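Long-range contacts in phage-like element PBSX protein XkdH (Bacillus subtilis, PDB 3F3B), which is of unknown function but, as a phage-barrel family member from a phage-like element, may have a role in its phage-like particle: residues H9-Y14 against V48-T53; E16-P21 against L33-S38; T53-Q58 against T67-F72; F72-P77 against V110-D115. All blocks are in the same frame, centred on the assembly; numbering follows the deposited sequence.

Interaction 1 (H9-Y14 against V48-T53); sequences HRCDIY and VPCYFT. With PO4 (phosphate ion), chain B.
With chi1 at -62°, His9 sets CG anti to its own carbonyl carbon, on the side where the imidazole meets Phe52, whereas Arg10 turns back at chi2 (-68°), which places CD beside the Val48 carbonyl. His9 CD2 then sits over one face of the Phe52 ring, offset toward its rim and 3.2 Å from CE2. The two ring planes are inclined by 35°, an oblique aromatic pair. Arg10 lays one face of its guanidinium against Pro49 CB, which sits over the centre of the group, 3.7 Å from Arg10 CZ, while NH1 is hydrogen-bonded to Asp47 O. The backbones pair as antiparallel strands of a strongly curled sheet, consistent with the phage-barrel family. His9 with Cys50 and Cys11 with Val48 are the hydrogen-bonded pairs, and the shortest backbone bond is His9 N to Cys50 O at 2.6 Å. On the face that carries His9, the two thiols are apolar neighbours and not a disulfide, Cys11 SG and Cys50 SG lying 4.2 Å apart. Farther along, Ile13 CD1 meets Val48 CG2 at 3.9 Å, the two side chains crossing at about a right angle. A phosphate, probably from the crystallisation liquor, accepts bonds from His9 ND1 to its O4 (2.6 Å) and from Arg10 N to its O3 (2.7 Å); Trp90 NE1 is a further donor.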
# COMPACT_ATOMS: atom_id res chain seq x y z
N HIS A 9 -1.69 -11.59 9.08
CA HIS A 9 -1.96 -11.67 7.65
C HIS A 9 -0.63 -11.59 6.90
O HIS A 9 0.41 -11.29 7.48
CB HIS A 9 -2.88 -10.54 7.20
CG HIS A 9 -4.23 -10.58 7.84
ND1 HIS A 9 -5.06 -11.68 7.77
CD2 HIS A 9 -4.90 -9.66 8.57
CE1 HIS A 9 -6.18 -11.43 8.42
NE2 HIS A 9 -6.10 -10.21 8.92
N ARG A 10 -0.66 -11.88 5.61
CA ARG A 10 0.56 -11.83 4.79
C ARG A 10 0.30 -10.98 3.57
O ARG A 10 -0.71 -11.16 2.89
CB ARG A 10 0.97 -13.24 4.35
CG ARG A 10 1.33 -14.16 5.50
CD ARG A 10 2.61 -13.69 6.17
NE ARG A 10 2.86 -14.40 7.41
CZ ARG A 10 4.07 -14.69 7.88
NH1 ARG A 10 5.15 -14.33 7.19
NH2 ARG A 10 4.20 -15.33 9.03
N CYS A 11 1.21 -10.07 3.28
CA CYS A 11 1.06 -9.21 2.12
C CYS A 11 2.40 -8.99 1.41
O CYS A 11 3.47 -9.25 1.96
CB CYS A 11 0.51 -7.85 2.55
SG CYS A 11 1.66 -6.88 3.56
N ASP A 12 2.31 -8.54 0.16
CA ASP A 12 3.49 -8.22 -0.62
C ASP A 12 3.51 -6.71 -0.66
O ASP A 12 2.45 -6.08 -0.75
CB ASP A 12 3.39 -8.77 -2.03
CG ASP A 12 3.48 -10.28 -2.07
OD1 ASP A 12 4.08 -10.86 -1.14
OD2 ASP A 12 2.95 -10.87 -3.04
N ILE A 13 4.69 -6.12 -0.59
CA ILE A 13 4.82 -4.68 -0.59
C ILE A 13 5.62 -4.20 -1.81
O ILE A 13 6.61 -4.80 -2.19
CB ILE A 13 5.51 -4.22 0.71
CG1 ILE A 13 4.77 -4.79 1.92
CG2 ILE A 13 5.49 -2.71 0.80
CD1 ILE A 13 5.47 -4.55 3.26
N TYR A 14 5.16 -3.10 -2.40
CA TYR A 14 5.79 -2.49 -3.57
C TYR A 14 6.06 -1.03 -3.25
O TYR A 14 5.15 -0.31 -2.84
CB TYR A 14 4.87 -2.53 -4.80
CG TYR A 14 4.43 -3.90 -5.25
CD1 TYR A 14 4.84 -4.41 -6.48
CD2 TYR A 14 3.59 -4.68 -4.45
CE1 TYR A 14 4.41 -5.67 -6.92
CE2 TYR A 14 3.17 -5.94 -4.87
CZ TYR A 14 3.58 -6.43 -6.10
OH TYR A 14 3.16 -7.68 -6.50
N VAL A 48 5.16 -10.64 3.84
CA VAL A 48 5.47 -9.92 5.07
C VAL A 48 4.33 -10.08 6.09
O VAL A 48 3.16 -9.95 5.74
CB VAL A 48 5.68 -8.42 4.80
CG1 VAL A 48 6.10 -7.71 6.08
CG2 VAL A 48 6.72 -8.23 3.72
N PRO A 49 4.68 -10.37 7.36
CA PRO A 49 3.70 -10.55 8.43
C PRO A 49 3.17 -9.23 8.98
O PRO A 49 3.93 -8.27 9.18
CB PRO A 49 4.48 -11.33 9.47
CG PRO A 49 5.83 -10.75 9.34
CD PRO A 49 6.04 -10.67 7.85
N CYS A 50 1.87 -9.19 9.24
CA CYS A 50 1.23 -8.00 9.77
C CYS A 50 -0.12 -8.39 10.38
O CYS A 50 -0.58 -9.52 10.25
CB CYS A 50 1.00 -7.00 8.65
SG CYS A 50 -0.01 -7.67 7.31
N TYR A 51 -0.76 -7.43 11.05
CA TYR A 51 -2.07 -7.65 11.62
C TYR A 51 -2.80 -6.32 11.60
O TYR A 51 -2.17 -5.26 11.65
CB TYR A 51 -1.96 -8.23 13.04
CG TYR A 51 -1.49 -7.29 14.12
CD1 TYR A 51 -2.38 -6.44 14.77
CD2 TYR A 51 -0.16 -7.29 14.54
CE1 TYR A 51 -1.98 -5.62 15.81
CE2 TYR A 51 0.26 -6.47 15.59
CZ TYR A 51 -0.66 -5.63 16.22
OH TYR A 51 -0.26 -4.82 17.26
N PHE A 52 -4.13 -6.36 11.50
CA PHE A 52 -4.89 -5.12 11.41
C PHE A 52 -5.81 -4.78 12.57
O PHE A 52 -6.24 -5.65 13.32
CB PHE A 52 -5.75 -5.11 10.14
CG PHE A 52 -5.09 -5.69 8.92
CD1 PHE A 52 -3.77 -5.41 8.61
CD2 PHE A 52 -5.84 -6.46 8.02
CE1 PHE A 52 -3.19 -5.89 7.42
CE2 PHE A 52 -5.28 -6.94 6.84
CZ PHE A 52 -3.95 -6.65 6.54
N THR A 53 -6.10 -3.48 12.70
CA THR A 53 -7.05 -2.97 13.68
C THR A 53 -7.77 -1.83 12.96
O THR A 53 -7.49 -1.58 11.78
CB THR A 53 -6.37 -2.42 14.95
OG1 THR A 53 -5.64 -1.23 14.64
CG2 THR A 53 -5.44 -3.47 15.54
P PO4 B . -3.92 -14.09 4.90
O1 PO4 B . -4.51 -14.37 3.56
O2 PO4 B . -3.87 -15.34 5.70
O3 PO4 B . -2.54 -13.56 4.72
O4 PO4 B . -4.75 -13.08 5.60

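Interaction 2 (E16-P21 against L33-S38); sequences EAAQAP and LQPVIS
Glu16 and Ile37 meet where strand 9-19 pairs with the short strand 36-38, an antiparallel ribbon at the surface whose two arms are joined by a long irregular loop. Glu16 CB rests on Ile37 CG2 at 3.7 Å, the side chains crossing at about a right angle, and the carboxylate end turns back toward Ser38. Ala17 forms the hydrogen-bonded pair with Ser38: Ala17 N gives to Ser38 O at 2.9 Å, and Ser38 N returns a bond to Ala17 O. Ala18, next along, turns its methyl to the other face, where CB touches Pro35 CB at 3.9 Å and lies more loosely against Ile37 CD1. At Gln19 the backbone N reaches Val36 O at 2.7 Å, nearly along the C=O axis, and the side chain then folds back over its own strand. Its chi2 of -59° bends CD away from an extended course, and the amide ends above the carbonyl of Ala17. That oxygen is therefore gripped by two donors, one from across the ribbon and one from its own strand: Gln19 NE2 sits 3.1 Å from Ala17 O, 70° out of the carbonyl plane, in a nearly straight bond that lies within the plane of the glutamine amide.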
# COMPACT_ATOMS: atom_id res chain seq x y z
N GLU A 16 7.15 2.89 -4.31
CA GLU A 16 7.11 3.80 -5.43
C GLU A 16 8.57 3.99 -5.84
O GLU A 16 9.45 4.04 -4.98
CB GLU A 16 6.50 5.15 -5.01
CG GLU A 16 5.01 5.09 -4.69
CD GLU A 16 4.13 5.08 -5.94
OE1 GLU A 16 4.52 4.45 -6.95
OE2 GLU A 16 3.04 5.69 -5.91
N ALA A 17 8.84 4.07 -7.13
CA ALA A 17 10.21 4.25 -7.59
C ALA A 17 10.28 5.22 -8.75
O ALA A 17 9.35 5.33 -9.55
CB ALA A 17 10.80 2.90 -7.99
N ALA A 18 11.39 5.95 -8.84
CA ALA A 18 11.59 6.90 -9.92
C ALA A 18 11.98 6.08 -11.15
O ALA A 18 12.90 5.26 -11.08
CB ALA A 18 12.70 7.88 -9.57
N GLN A 19 11.27 6.29 -12.25
CA GLN A 19 11.53 5.57 -13.49
C GLN A 19 12.57 6.29 -14.34
O GLN A 19 12.72 7.51 -14.26
CB GLN A 19 10.24 5.40 -14.29
CG GLN A 19 9.14 4.70 -13.52
CD GLN A 19 9.55 3.31 -13.06
OE1 GLN A 19 9.80 2.42 -13.87
NE2 GLN A 19 9.64 3.13 -11.74
N ALA A 20 13.27 5.51 -15.16
CA ALA A 20 14.30 6.06 -16.04
C ALA A 20 13.73 7.19 -16.87
O ALA A 20 12.65 7.06 -17.46
CB ALA A 20 14.83 4.96 -16.95
N PRO A 21 14.43 8.33 -16.93
CA PRO A 21 13.96 9.48 -17.70
C PRO A 21 13.54 9.10 -19.11
O PRO A 21 14.27 8.42 -19.83
CB PRO A 21 15.16 10.43 -17.69
CG PRO A 21 15.78 10.14 -16.35
CD PRO A 21 15.73 8.63 -16.30
N LEU A 33 13.85 16.80 -11.44
CA LEU A 33 13.12 17.16 -10.24
C LEU A 33 11.65 16.74 -10.35
O LEU A 33 10.82 17.06 -9.50
CB LEU A 33 13.22 18.68 -10.01
CG LEU A 33 12.86 19.21 -8.62
CD1 LEU A 33 13.79 18.59 -7.59
CD2 LEU A 33 12.97 20.73 -8.61
N GLN A 34 11.34 16.02 -11.43
CA GLN A 34 9.99 15.53 -11.65
C GLN A 34 10.01 14.24 -12.45
O GLN A 34 9.54 14.20 -13.59
CB GLN A 34 9.16 16.59 -12.37
CG GLN A 34 7.67 16.28 -12.33
CD GLN A 34 7.21 15.95 -10.92
OE1 GLN A 34 7.25 16.79 -10.02
NE2 GLN A 34 6.78 14.71 -10.71
N PRO A 35 10.56 13.16 -11.87
CA PRO A 35 10.64 11.85 -12.52
C PRO A 35 9.28 11.20 -12.64
O PRO A 35 8.29 11.71 -12.10
CB PRO A 35 11.55 11.05 -11.57
CG PRO A 35 12.32 12.11 -10.83
CD PRO A 35 11.27 13.15 -10.58
N VAL A 36 9.23 10.09 -13.36
CA VAL A 36 7.99 9.35 -13.53
C VAL A 36 8.01 8.32 -12.40
O VAL A 36 8.89 7.48 -12.35
CB VAL A 36 7.93 8.62 -14.88
CG1 VAL A 36 6.67 7.76 -14.96
CG2 VAL A 36 7.97 9.64 -16.02
N ILE A 37 7.03 8.42 -11.50
CA ILE A 37 6.94 7.53 -10.35
C ILE A 37 5.94 6.40 -10.58
O ILE A 37 4.80 6.65 -10.98
CB ILE A 37 6.48 8.31 -9.08
CG1 ILE A 37 7.25 9.64 -8.97
CG2 ILE A 37 6.68 7.45 -7.84
CD1 ILE A 37 8.75 9.49 -8.95
N SER A 38 6.37 5.17 -10.32
CA SER A 38 5.51 4.00 -10.49
C SER A 38 6.04 2.82 -9.70
O SER A 38 7.13 2.88 -9.13
CB SER A 38 5.41 3.62 -11.96
OG SER A 38 6.67 3.24 -12.47

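Interaction 3 (T53-Q58 against T67-F72); sequences TEKTQQ and TVYHSF
A classic beta bulge, in which His70 and Ser71 both face Thr56, interrupts the antiparallel hairpin of strands 48-61 and 66-77. Thr56 N gives to Ser71 O at 2.9 Å and Thr56 O takes His70 N at 2.6 Å, so one threonine answers two residues; His70 has the helix-like psi of -39° expected at the first bulge position. Beyond it the register is shifted by one, and Gln58 pairs with Val68 through bonds in both directions. Thr56 CG2 and His70 CB lie side by side, 3.8 Å apart, with the methyl near the plane of the imidazole at its edge. Gln58 crosses His70 obliquely, amide and ring planes 69° apart, and its OE1 takes a bent, weak bond from His70 ND1. Turned the other way, the aliphatic chain of Lys55 runs obliquely past Tyr69, CE lying 3.8 Å from CE1, and NZ makes a long, weak bond to Tyr69 OH at 3.4 Å. A bridging water lies 3.1 Å from Glu54 O and 2.7 Å from Ser71 OG. The chemistry implies a hairpin arm secured mainly through its backbone, with bent or long polar side-chain bonds adding modestly at a surface shared with solvent.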
# COMPACT_ATOMS: atom_id res chain seq x y z
N THR A 53 -6.10 -3.48 12.70
CA THR A 53 -7.05 -2.97 13.68
C THR A 53 -7.77 -1.83 12.96
O THR A 53 -7.49 -1.58 11.78
CB THR A 53 -6.37 -2.42 14.95
OG1 THR A 53 -5.64 -1.23 14.64
CG2 THR A 53 -5.44 -3.47 15.54
N GLU A 54 -8.69 -1.17 13.65
CA GLU A 54 -9.48 -0.08 13.06
C GLU A 54 -9.96 -0.45 11.65
O GLU A 54 -9.95 0.38 10.75
CB GLU A 54 -8.67 1.21 12.97
CG GLU A 54 -7.72 1.45 14.12
CD GLU A 54 -7.20 2.88 14.16
OE1 GLU A 54 -7.01 3.52 13.10
OE2 GLU A 54 -6.97 3.37 15.29
N LYS A 55 -10.37 -1.70 11.46
CA LYS A 55 -10.82 -2.12 10.14
C LYS A 55 -12.15 -1.46 9.77
O LYS A 55 -13.04 -1.29 10.60
CB LYS A 55 -10.95 -3.64 10.09
CG LYS A 55 -9.67 -4.36 10.49
CD LYS A 55 -9.70 -5.82 10.10
CE LYS A 55 -10.87 -6.55 10.74
NZ LYS A 55 -10.86 -8.00 10.38
N THR A 56 -12.25 -1.09 8.50
CA THR A 56 -13.43 -0.42 7.97
C THR A 56 -13.87 -1.16 6.71
O THR A 56 -13.04 -1.56 5.90
CB THR A 56 -13.10 1.06 7.62
OG1 THR A 56 -12.90 1.80 8.84
CG2 THR A 56 -14.21 1.70 6.81
N GLN A 57 -15.17 -1.35 6.56
CA GLN A 57 -15.71 -2.03 5.39
C GLN A 57 -16.56 -1.04 4.62
O GLN A 57 -16.87 0.03 5.14
CB GLN A 57 -16.56 -3.23 5.82
CG GLN A 57 -15.76 -4.33 6.50
CD GLN A 57 -16.65 -5.40 7.13
OE1 GLN A 57 -17.23 -5.20 8.20
NE2 GLN A 57 -16.75 -6.55 6.46
N GLN A 58 -16.92 -1.39 3.39
CA GLN A 58 -17.75 -0.50 2.58
C GLN A 58 -18.49 -1.32 1.54
O GLN A 58 -18.01 -2.35 1.08
CB GLN A 58 -16.90 0.58 1.91
CG GLN A 58 -16.42 0.25 0.51
CD GLN A 58 -15.49 1.33 -0.05
OE1 GLN A 58 -14.32 1.40 0.32
NE2 GLN A 58 -16.03 2.17 -0.92
N THR A 67 -19.36 -6.29 -0.12
CA THR A 67 -18.67 -5.52 0.89
C THR A 67 -17.21 -5.91 0.97
O THR A 67 -16.89 -7.09 1.01
CB THR A 67 -19.33 -5.69 2.26
OG1 THR A 67 -20.61 -5.04 2.24
CG2 THR A 67 -18.47 -5.08 3.36
N VAL A 68 -16.35 -4.91 0.97
CA VAL A 68 -14.91 -5.12 1.04
C VAL A 68 -14.33 -4.24 2.14
O VAL A 68 -15.03 -3.39 2.71
CB VAL A 68 -14.22 -4.73 -0.28
CG1 VAL A 68 -14.84 -5.49 -1.44
CG2 VAL A 68 -14.35 -3.23 -0.50
N TYR A 69 -13.05 -4.46 2.46
CA TYR A 69 -12.40 -3.64 3.47
C TYR A 69 -11.99 -2.34 2.78
O TYR A 69 -11.41 -2.36 1.70
CB TYR A 69 -11.16 -4.35 4.02
CG TYR A 69 -11.51 -5.48 4.97
CD1 TYR A 69 -11.79 -5.22 6.31
CD2 TYR A 69 -11.59 -6.79 4.51
CE1 TYR A 69 -12.15 -6.24 7.18
CE2 TYR A 69 -11.94 -7.82 5.37
CZ TYR A 69 -12.22 -7.54 6.70
OH TYR A 69 -12.59 -8.56 7.55
N HIS A 70 -12.34 -1.22 3.39
CA HIS A 70 -12.00 0.07 2.80
C HIS A 70 -10.63 0.51 3.29
O HIS A 70 -9.83 1.06 2.53
CB HIS A 70 -13.06 1.11 3.19
CG HIS A 70 -12.70 2.51 2.79
ND1 HIS A 70 -12.51 2.89 1.48
CD2 HIS A 70 -12.48 3.62 3.54
CE1 HIS A 70 -12.18 4.16 1.43
NE2 HIS A 70 -12.16 4.63 2.67
N SER A 71 -10.35 0.25 4.55
CA SER A 71 -9.07 0.62 5.11
C SER A 71 -8.86 -0.04 6.47
O SER A 71 -9.78 -0.60 7.06
CB SER A 71 -9.00 2.14 5.28
OG SER A 71 -9.85 2.56 6.33
N PHE A 72 -7.62 0.03 6.95
CA PHE A 72 -7.28 -0.53 8.24
C PHE A 72 -5.91 -0.05 8.65
O PHE A 72 -5.10 0.35 7.81
CB PHE A 72 -7.28 -2.07 8.23
CG PHE A 72 -6.86 -2.68 6.92
CD1 PHE A 72 -7.82 -3.07 5.98
CD2 PHE A 72 -5.52 -2.89 6.64
CE1 PHE A 72 -7.43 -3.65 4.78
CE2 PHE A 72 -5.13 -3.47 5.43
CZ PHE A 72 -6.09 -3.86 4.50
O HOH W 1 -8.88 2.54 8.82

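Interaction 4 (F72-P77 against V110-D115); sequences FLVHFP and VVAVRD
Phe72 pairs with Ala112 and Val74 with Val110 in antiparallel hydrogen-bonded fashion, the local strand axes approaching to 4.4 Å and running at 128° to one another. Ala112 N to Phe72 O is the straightest of the four bonds, at 174°, and Val74 N to Val110 O the shortest, at 2.7 Å. Ala112 CB is the small apolar group on the inner face: Val74 CG2 meets it at 3.6 Å, and Phe72 CE2 approaches it obliquely at 3.8 Å. Val110 sets its CG1 between its own backbone N and carbonyl carbon (chi1 62°), and that methyl comes to the edge of the Phe76 ring, in the ring plane and 3.8 Å from CE2. The same ring has Val74 CG1 over one face, offset toward the rim, so Val74 of its own strand and Val110 of the partner strand bear on it from different directions. These apolar groups line the concave side of the curled sheet, the interior of what the family relationship suggests is a barrel. Leu97 of strand 93-97 touches both Val110 and Ala112 there, and Phe52 stacks on Phe72. On the other face, Leu73 has CG anti to its backbone N, and its CD1 lies against the main chain of the partner strand, 3.6 Å from Val110 C. The same methyl touches Val111 CG2 at 4.0 Å, closing the non-hydrogen-bonded pair between the two flanking bonded ones. Val111 is in turn tied through its backbone to Lys98, and Val113 to Ile96, which passes the sheet on to the next strand.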
# COMPACT_ATOMS: atom_id res chain seq x y z
N PHE A 72 -7.62 0.03 6.95
CA PHE A 72 -7.28 -0.53 8.24
C PHE A 72 -5.91 -0.05 8.65
O PHE A 72 -5.10 0.35 7.81
CB PHE A 72 -7.28 -2.07 8.23
CG PHE A 72 -6.86 -2.68 6.92
CD1 PHE A 72 -7.82 -3.07 5.98
CD2 PHE A 72 -5.52 -2.89 6.64
CE1 PHE A 72 -7.43 -3.65 4.78
CE2 PHE A 72 -5.13 -3.47 5.43
CZ PHE A 72 -6.09 -3.86 4.50
N LEU A 73 -5.67 -0.05 9.94
CA LEU A 73 -4.40 0.35 10.46
C LEU A 73 -3.55 -0.91 10.44
O LEU A 73 -3.85 -1.88 11.15
CB LEU A 73 -4.56 0.87 11.89
CG LEU A 73 -3.27 1.27 12.60
CD1 LEU A 73 -2.61 2.40 11.84
CD2 LEU A 73 -3.60 1.70 14.03
N VAL A 74 -2.50 -0.91 9.62
CA VAL A 74 -1.62 -2.07 9.53
C VAL A 74 -0.49 -1.99 10.53
O VAL A 74 0.10 -0.94 10.72
CB VAL A 74 -0.99 -2.20 8.13
CG1 VAL A 74 -0.29 -3.54 8.03
CG2 VAL A 74 -2.06 -2.07 7.04
N HIS A 75 -0.18 -3.12 11.17
CA HIS A 75 0.91 -3.20 12.14
C HIS A 75 1.96 -4.12 11.52
O HIS A 75 1.66 -5.28 11.21
CB HIS A 75 0.42 -3.79 13.45
CG HIS A 75 -0.72 -3.03 14.06
ND1 HIS A 75 -1.92 -2.85 13.42
CD2 HIS A 75 -0.83 -2.40 15.26
CE1 HIS A 75 -2.73 -2.15 14.20
NE2 HIS A 75 -2.09 -1.86 15.32
N PHE A 76 3.17 -3.60 11.34
CA PHE A 76 4.28 -4.33 10.73
C PHE A 76 5.45 -4.48 11.69
O PHE A 76 5.61 -3.68 12.61
CB PHE A 76 4.83 -3.56 9.54
CG PHE A 76 3.94 -3.51 8.34
CD1 PHE A 76 3.80 -4.61 7.52
CD2 PHE A 76 3.33 -2.31 7.97
CE1 PHE A 76 3.09 -4.53 6.34
CE2 PHE A 76 2.61 -2.21 6.79
CZ PHE A 76 2.49 -3.32 5.97
N PRO A 77 6.30 -5.49 11.44
CA PRO A 77 7.46 -5.70 12.30
C PRO A 77 8.36 -4.51 12.05
O PRO A 77 8.37 -3.96 10.95
CB PRO A 77 8.08 -6.99 11.75
CG PRO A 77 6.94 -7.67 11.06
CD PRO A 77 6.22 -6.53 10.40
N VAL A 110 0.63 2.05 10.32
CA VAL A 110 0.31 2.90 9.20
C VAL A 110 -1.03 2.50 8.62
O VAL A 110 -1.36 1.32 8.60
CB VAL A 110 1.40 2.78 8.11
CG1 VAL A 110 1.44 1.34 7.58
CG2 VAL A 110 1.14 3.78 6.99
N VAL A 111 -1.79 3.48 8.15
CA VAL A 111 -3.09 3.23 7.56
C VAL A 111 -2.99 2.82 6.10
O VAL A 111 -2.25 3.42 5.31
CB VAL A 111 -3.99 4.50 7.65
CG1 VAL A 111 -5.28 4.29 6.86
CG2 VAL A 111 -4.33 4.81 9.12
N ALA A 112 -3.72 1.76 5.74
CA ALA A 112 -3.74 1.27 4.37
C ALA A 112 -5.15 1.59 3.83
O ALA A 112 -6.13 1.46 4.56
CB ALA A 112 -3.49 -0.23 4.34
N VAL A 113 -5.25 2.01 2.57
CA VAL A 113 -6.55 2.33 2.01
C VAL A 113 -6.77 1.65 0.66
O VAL A 113 -5.87 1.61 -0.18
CB VAL A 113 -6.74 3.88 1.84
CG1 VAL A 113 -8.12 4.20 1.28
CG2 VAL A 113 -6.59 4.58 3.19
N ARG A 114 -7.97 1.10 0.48
CA ARG A 114 -8.38 0.41 -0.74
C ARG A 114 -7.91 1.20 -1.96
O ARG A 114 -8.32 2.33 -2.17
CB ARG A 114 -9.90 0.24 -0.74
CG ARG A 114 -10.53 -0.23 -2.04
CD ARG A 114 -12.06 -0.27 -1.89
NE ARG A 114 -12.78 -0.03 -3.14
CZ ARG A 114 -12.87 -0.90 -4.14
NH1 ARG A 114 -12.30 -2.10 -4.03
NH2 ARG A 114 -13.53 -0.58 -5.25
N ASP A 115 -7.06 0.58 -2.76
CA ASP A 115 -6.50 1.21 -3.95
C ASP A 115 -7.53 1.90 -4.84
O ASP A 115 -7.45 3.11 -5.06
CB ASP A 115 -5.72 0.19 -4.78
CG ASP A 115 -4.65 0.84 -5.64
OD1 ASP A 115 -4.73 2.07 -5.87
OD2 ASP A 115 -3.74 0.12 -6.10

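How the interactions relate
Together the contacts join successive strands of one curled antiparallel sheet. Interactions 1, 3 and 4 follow the order 9-19, 48-61, 66-77, 107-114. Interaction 1 lies about 8 Å from interaction 4, centre to centre, the middle strands joined by backbone bonds between Tyr51 O and His75 N and between Thr53 O and Leu73 N. Thr53 is common to interactions 1 and 3, Phe72 to interactions 3 and 4, and the Phe52-Phe72 stack connects them inside. Interaction 2 stands apart, on an arm that continues strand 9-19, its centre about 26 Å from that of interaction 1. The phosphate of His9 and Arg10 sits at interaction 1; another makes a long, weak ion pair with Arg114 of interaction 4.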